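Local coordinates for uncharacterized protein (Chaetomium thermophilum, PDB 3LPZ) that probably acts in the Get pathway of tail-anchored protein biogenesis as an alpha-solenoid of the GET4 family that binds Get5, at residues L251-R264 / A284-Q296. Sequence-based numbering, arbitrary orientation. Where two conformers were deposited one is given.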
loop_
_atom_site.group_PDB
_atom_site.type_symbol
_atom_site.label_atom_id
_atom_site.label_comp_id
_atom_site.label_asym_id
_atom_site.label_seq_id
_atom_site.Cartn_x
_atom_site.Cartn_y
_atom_site.Cartn_z
ATOM N N LEU A 251 -21.078 -8.269 -3.386
ATOM C CA LEU A 251 -20.813 -6.959 -2.825
ATOM C C LEU A 251 -20.209 -6.058 -3.908
ATOM O O LEU A 251 -20.655 -4.916 -4.096
ATOM C CB LEU A 251 -19.877 -7.053 -1.612
ATOM C CG LEU A 251 -19.416 -5.734 -0.975
ATOM C CD1 LEU A 251 -20.613 -4.946 -0.478
ATOM C CD2 LEU A 251 -18.397 -5.971 0.175
ATOM N N LEU A 252 -19.216 -6.565 -4.636
ATOM C CA LEU A 252 -18.677 -5.807 -5.773
ATOM C C LEU A 252 -19.716 -5.444 -6.833
ATOM O O LEU A 252 -19.701 -4.308 -7.370
ATOM C CB LEU A 252 -17.499 -6.547 -6.429
ATOM C CG LEU A 252 -16.168 -6.505 -5.674
ATOM C CD1 LEU A 252 -15.151 -7.418 -6.377
ATOM C CD2 LEU A 252 -15.604 -5.073 -5.544
ATOM N N LEU A 253 -20.594 -6.388 -7.166
ATOM C CA LEU A 253 -21.708 -6.046 -8.066
ATOM C C LEU A 253 -22.569 -4.947 -7.484
ATOM O O LEU A 253 -22.840 -3.977 -8.158
ATOM C CB LEU A 253 -22.601 -7.245 -8.360
ATOM C CG LEU A 253 -22.364 -8.064 -9.618
ATOM C CD1 LEU A 253 -23.592 -8.980 -9.839
ATOM C CD2 LEU A 253 -22.102 -7.163 -10.847
ATOM N N SER A 254 -22.969 -5.087 -6.225
ATOM C CA SER A 254 -23.897 -4.152 -5.579
ATOM C C SER A 254 -23.354 -2.735 -5.497
ATOM O O SER A 254 -24.102 -1.777 -5.559
ATOM C CB SER A 254 -24.263 -4.632 -4.170
ATOM O OG SER A 254 -24.909 -5.884 -4.219
ATOM N N VAL A 255 -22.041 -2.627 -5.314
ATOM C CA VAL A 255 -21.368 -1.336 -5.226
ATOM C C VAL A 255 -21.666 -0.412 -6.441
ATOM O O VAL A 255 -21.792 0.803 -6.271
ATOM C CB VAL A 255 -19.862 -1.543 -4.938
ATOM C CG1 VAL A 255 -18.983 -0.560 -5.707
ATOM C CG2 VAL A 255 -19.620 -1.537 -3.411
ATOM N N GLN A 256 -21.798 -1.006 -7.627
ATOM C CA GLN A 256 -22.175 -0.281 -8.856
ATOM C C GLN A 256 -23.463 0.561 -8.721
ATOM O O GLN A 256 -23.436 1.779 -8.914
ATOM C CB GLN A 256 -22.213 -1.236 -10.066
ATOM C CG GLN A 256 -23.500 -1.261 -10.875
ATOM C CD GLN A 256 -24.379 -2.446 -10.513
ATOM O OE1 GLN A 256 -25.489 -2.284 -10.004
ATOM N NE2 GLN A 256 -23.875 -3.651 -10.764
ATOM N N LYS A 257 -24.590 -0.068 -8.394
ATOM C CA LYS A 257 -25.803 0.712 -8.124
ATOM C C LYS A 257 -26.128 0.548 -6.657
ATOM O O LYS A 257 -26.716 -0.464 -6.228
ATOM C CB LYS A 257 -26.981 0.342 -9.037
ATOM C CG LYS A 257 -27.227 1.346 -10.185
ATOM C CD LYS A 257 -28.008 2.602 -9.729
ATOM C CE LYS A 257 -29.525 2.469 -9.928
ATOM N NZ LYS A 257 -30.192 1.476 -9.017
ATOM N N GLY A 258 -25.713 1.555 -5.895
ATOM C CA GLY A 258 -25.670 1.487 -4.441
ATOM C C GLY A 258 -27.008 1.500 -3.739
ATOM O O GLY A 258 -27.273 2.376 -2.926
ATOM N N SER A 259 -27.843 0.513 -4.049
ATOM C CA SER A 259 -29.116 0.329 -3.369
ATOM C C SER A 259 -28.837 -0.257 -1.982
ATOM O O SER A 259 -28.264 -1.338 -1.874
ATOM C CB SER A 259 -30.020 -0.597 -4.199
ATOM O OG SER A 259 -31.235 -0.907 -3.532
ATOM N N PRO A 260 -29.220 0.466 -0.915
ATOM C CA PRO A 260 -29.070 -0.050 0.454
ATOM C C PRO A 260 -29.778 -1.398 0.662
ATOM O O PRO A 260 -29.317 -2.216 1.461
ATOM C CB PRO A 260 -29.735 1.027 1.322
ATOM C CG PRO A 260 -29.813 2.246 0.465
ATOM C CD PRO A 260 -29.895 1.775 -0.951
ATOM N N ASP A 261 -30.890 -1.609 -0.049
ATOM C CA ASP A 261 -31.630 -2.880 -0.049
ATOM C C ASP A 261 -30.733 -4.067 -0.389
ATOM O O ASP A 261 -30.836 -5.131 0.221
ATOM C CB ASP A 261 -32.768 -2.835 -1.077
ATOM C CG ASP A 261 -33.833 -1.807 -0.746
ATOM O OD1 ASP A 261 -33.999 -1.450 0.450
ATOM O OD2 ASP A 261 -34.522 -1.371 -1.702
ATOM N N LEU A 262 -29.885 -3.874 -1.397
ATOM C CA LEU A 262 -28.919 -4.868 -1.849
ATOM C C LEU A 262 -27.950 -5.250 -0.737
ATOM O O LEU A 262 -27.737 -6.437 -0.472
ATOM C CB LEU A 262 -28.105 -4.301 -3.008
ATOM C CG LEU A 262 -28.584 -4.457 -4.443
ATOM C CD1 LEU A 262 -27.947 -3.356 -5.333
ATOM C CD2 LEU A 262 -28.247 -5.854 -4.938
ATOM N N PHE A 263 -27.368 -4.228 -0.101
ATOM C CA PHE A 263 -26.369 -4.420 0.946
ATOM C C PHE A 263 -26.982 -5.129 2.139
ATOM O O PHE A 263 -26.374 -6.036 2.713
ATOM C CB PHE A 263 -25.748 -3.088 1.395
ATOM C CG PHE A 263 -24.634 -3.254 2.391
ATOM C CD1 PHE A 263 -23.349 -3.587 1.970
ATOM C CD2 PHE A 263 -24.880 -3.136 3.757
ATOM C CE1 PHE A 263 -22.319 -3.768 2.902
ATOM C CE2 PHE A 263 -23.871 -3.329 4.690
ATOM C CZ PHE A 263 -22.580 -3.637 4.261
ATOM N N ARG A 264 -28.192 -4.706 2.503
ATOM C CA ARG A 264 -28.879 -5.277 3.652
ATOM C C ARG A 264 -29.210 -6.741 3.365
ATOM O O ARG A 264 -28.972 -7.598 4.201
ATOM C CB ARG A 264 -30.135 -4.466 4.014
ATOM C CG ARG A 264 -29.820 -3.146 4.697
ATOM C CD ARG A 264 -31.074 -2.485 5.301
ATOM N NE ARG A 264 -30.806 -1.084 5.608
ATOM C CZ ARG A 264 -31.105 -0.068 4.798
ATOM N NH1 ARG A 264 -31.723 -0.290 3.639
ATOM N NH2 ARG A 264 -30.801 1.175 5.156
ATOM N N ALA A 284 -14.572 -2.459 8.228
ATOM C CA ALA A 284 -14.537 -2.350 6.769
ATOM C C ALA A 284 -15.946 -2.319 6.171
ATOM O O ALA A 284 -16.227 -1.507 5.292
ATOM C CB ALA A 284 -13.730 -3.490 6.145
ATOM N N LEU A 285 -16.817 -3.223 6.621
ATOM C CA LEU A 285 -18.161 -3.313 6.043
ATOM C C LEU A 285 -19.005 -2.098 6.407
ATOM O O LEU A 285 -19.780 -1.620 5.594
ATOM C CB LEU A 285 -18.864 -4.602 6.465
ATOM C CG LEU A 285 -18.314 -5.850 5.776
ATOM C CD1 LEU A 285 -18.918 -7.090 6.374
ATOM C CD2 LEU A 285 -18.536 -5.793 4.234
ATOM N N GLU A 286 -18.841 -1.613 7.629
ATOM C CA GLU A 286 -19.508 -0.371 8.073
ATOM C C GLU A 286 -19.114 0.819 7.216
ATOM O O GLU A 286 -19.966 1.601 6.802
ATOM C CB GLU A 286 -19.131 -0.060 9.508
ATOM C CG GLU A 286 -19.943 -0.819 10.519
ATOM C CD GLU A 286 -19.519 -0.495 11.928
ATOM O OE1 GLU A 286 -19.199 0.688 12.213
ATOM O OE2 GLU A 286 -19.494 -1.429 12.743
ATOM N N LEU A 287 -17.818 0.956 6.960
ATOM C CA LEU A 287 -17.323 2.069 6.133
ATOM C C LEU A 287 -17.800 1.949 4.689
ATOM O O LEU A 287 -18.192 2.947 4.073
ATOM C CB LEU A 287 -15.797 2.193 6.196
ATOM C CG LEU A 287 -15.269 2.976 7.396
ATOM C CD1 LEU A 287 -13.764 2.855 7.477
ATOM C CD2 LEU A 287 -15.665 4.460 7.339
ATOM N N ILE A 288 -17.789 0.724 4.174
ATOM C CA ILE A 288 -18.313 0.433 2.845
ATOM C C ILE A 288 -19.822 0.724 2.720
ATOM O O ILE A 288 -20.245 1.333 1.747
ATOM C CB ILE A 288 -17.964 -1.039 2.436
ATOM C CG1 ILE A 288 -16.457 -1.137 2.095
ATOM C CG2 ILE A 288 -18.861 -1.528 1.261
ATOM C CD1 ILE A 288 -15.915 -2.561 1.998
ATOM N N ALA A 289 -20.622 0.283 3.698
ATOM C CA ALA A 289 -22.060 0.626 3.745
ATOM C C ALA A 289 -22.306 2.141 3.753
ATOM O O ALA A 289 -23.241 2.624 3.108
ATOM C CB ALA A 289 -22.768 -0.014 4.975
ATOM N N GLU A 290 -21.491 2.877 4.500
ATOM C CA GLU A 290 -21.557 4.337 4.452
ATOM C C GLU A 290 -21.134 4.921 3.100
ATOM O O GLU A 290 -21.872 5.723 2.523
ATOM C CB GLU A 290 -20.763 4.947 5.598
ATOM C CG GLU A 290 -20.955 6.460 5.791
ATOM C CD GLU A 290 -20.130 6.978 6.963
ATOM O OE1 GLU A 290 -18.931 7.288 6.786
ATOM O OE2 GLU A 290 -20.674 7.055 8.079
ATOM N N MET A 291 -19.981 4.495 2.585
ATOM C CA MET A 291 -19.410 5.055 1.354
ATOM C C MET A 291 -20.252 4.807 0.102
ATOM O O MET A 291 -20.422 5.697 -0.730
ATOM C CB MET A 291 -18.006 4.509 1.119
ATOM C CG MET A 291 -17.000 4.928 2.149
ATOM S SD MET A 291 -15.429 4.098 1.921
ATOM C CE MET A 291 -14.717 5.082 0.593
ATOM N N TYR A 292 -20.784 3.593 -0.030
ATOM C CA TYR A 292 -21.420 3.171 -1.285
ATOM C C TYR A 292 -22.933 3.071 -1.236
ATOM O O TYR A 292 -23.606 3.026 -2.281
ATOM C CB TYR A 292 -20.818 1.827 -1.754
ATOM C CG TYR A 292 -19.337 1.952 -2.049
ATOM C CD1 TYR A 292 -18.895 2.470 -3.264
ATOM C CD2 TYR A 292 -18.379 1.610 -1.080
ATOM C CE1 TYR A 292 -17.518 2.622 -3.539
ATOM C CE2 TYR A 292 -16.994 1.759 -1.340
ATOM C CZ TYR A 292 -16.575 2.277 -2.568
ATOM O OH TYR A 292 -15.218 2.425 -2.828
ATOM N N PHE A 293 -23.474 2.993 -0.033
ATOM C CA PHE A 293 -24.891 2.707 0.110
ATOM C C PHE A 293 -25.617 3.744 0.949
ATOM O O PHE A 293 -26.833 3.638 1.150
ATOM C CB PHE A 293 -25.102 1.295 0.661
ATOM C CG PHE A 293 -24.493 0.227 -0.203
ATOM C CD1 PHE A 293 -25.114 -0.167 -1.387
ATOM C CD2 PHE A 293 -23.279 -0.362 0.155
ATOM C CE1 PHE A 293 -24.537 -1.149 -2.195
ATOM C CE2 PHE A 293 -22.686 -1.341 -0.649
ATOM C CZ PHE A 293 -23.303 -1.735 -1.819
ATOM N N GLY A 294 -24.878 4.744 1.423
ATOM C CA GLY A 294 -25.461 5.814 2.234
ATOM C C GLY A 294 -25.997 5.347 3.586
ATOM O O GLY A 294 -26.796 6.041 4.200
ATOM N N ILE A 295 -25.575 4.171 4.053
ATOM C CA ILE A 295 -25.980 3.664 5.378
ATOM C C ILE A 295 -25.034 4.203 6.456
ATOM O O ILE A 295 -23.851 3.838 6.498
ATOM C CB ILE A 295 -26.031 2.127 5.405
ATOM C CG1 ILE A 295 -26.996 1.608 4.343
ATOM C CG2 ILE A 295 -26.419 1.611 6.785
ATOM C CD1 ILE A 295 -26.794 0.129 3.962
ATOM N N GLN A 296 -25.559 5.072 7.322
ATOM C CA GLN A 296 -24.748 5.737 8.355
ATOM C C GLN A 296 -24.184 4.715 9.335
ATOM O O GLN A 296 -24.871 3.751 9.693
ATOM C CB GLN A 296 -25.564 6.803 9.114
ATOM C CG GLN A 296 -26.287 7.846 8.221
ATOM C CD GLN A 296 -25.374 8.945 7.628
ATOM O OE1 GLN A 296 -25.793 10.104 7.506
ATOM N NE2 GLN A 296 -24.151 8.583 7.236
HETATM O O HOH W 1 -22.445 3.172 -4.564
#
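Phe-263 sets its CB over the centre of one face of the Phe-293 ring, 3.8 Å from the centroid, while Tyr-292 CB lies against the opposite face. Backbone atoms line part of that ring's rim: Ser-259 N lies at the edge, and CE1 of Phe-293 comes 3.4 Å from Ser-254 O. A flat, wide phenyl suits this hole, walled by Ser-254, Val-255, Pro-260 and Phe-263. The Phe-263 ring takes CB of Ala-289 over one face, as a small methyl allows, and Leu-251 CD1 at its edge. With CG anti to the backbone N (chi1 -175°), this ring reaches helix 282-293. Branched Val-255 lays CG2 over the ring of Tyr-292, whose OH is hydrogen-bonded to Leu-198 O. Ile-295 puts CD1 3.8 Å from Phe-263 CD2 and over the Arg-264 guanidinium. An alanine in place of Phe-293 would probably open a gap between Phe-263 and residues Ser-254 to Gly-258, leaving the Phe-263 ring freer to shift. Polar links are few: one water donates to Val-255 O and Tyr-292 O, and Gly-258, where a CB would strike Tyr-292 O, gives that oxygen a CA-H...O contact. Apolar and CH-pi packing therefore largely joins helices 243-256 and 260-269 to helix 282-293 near the solenoid's C-terminal end.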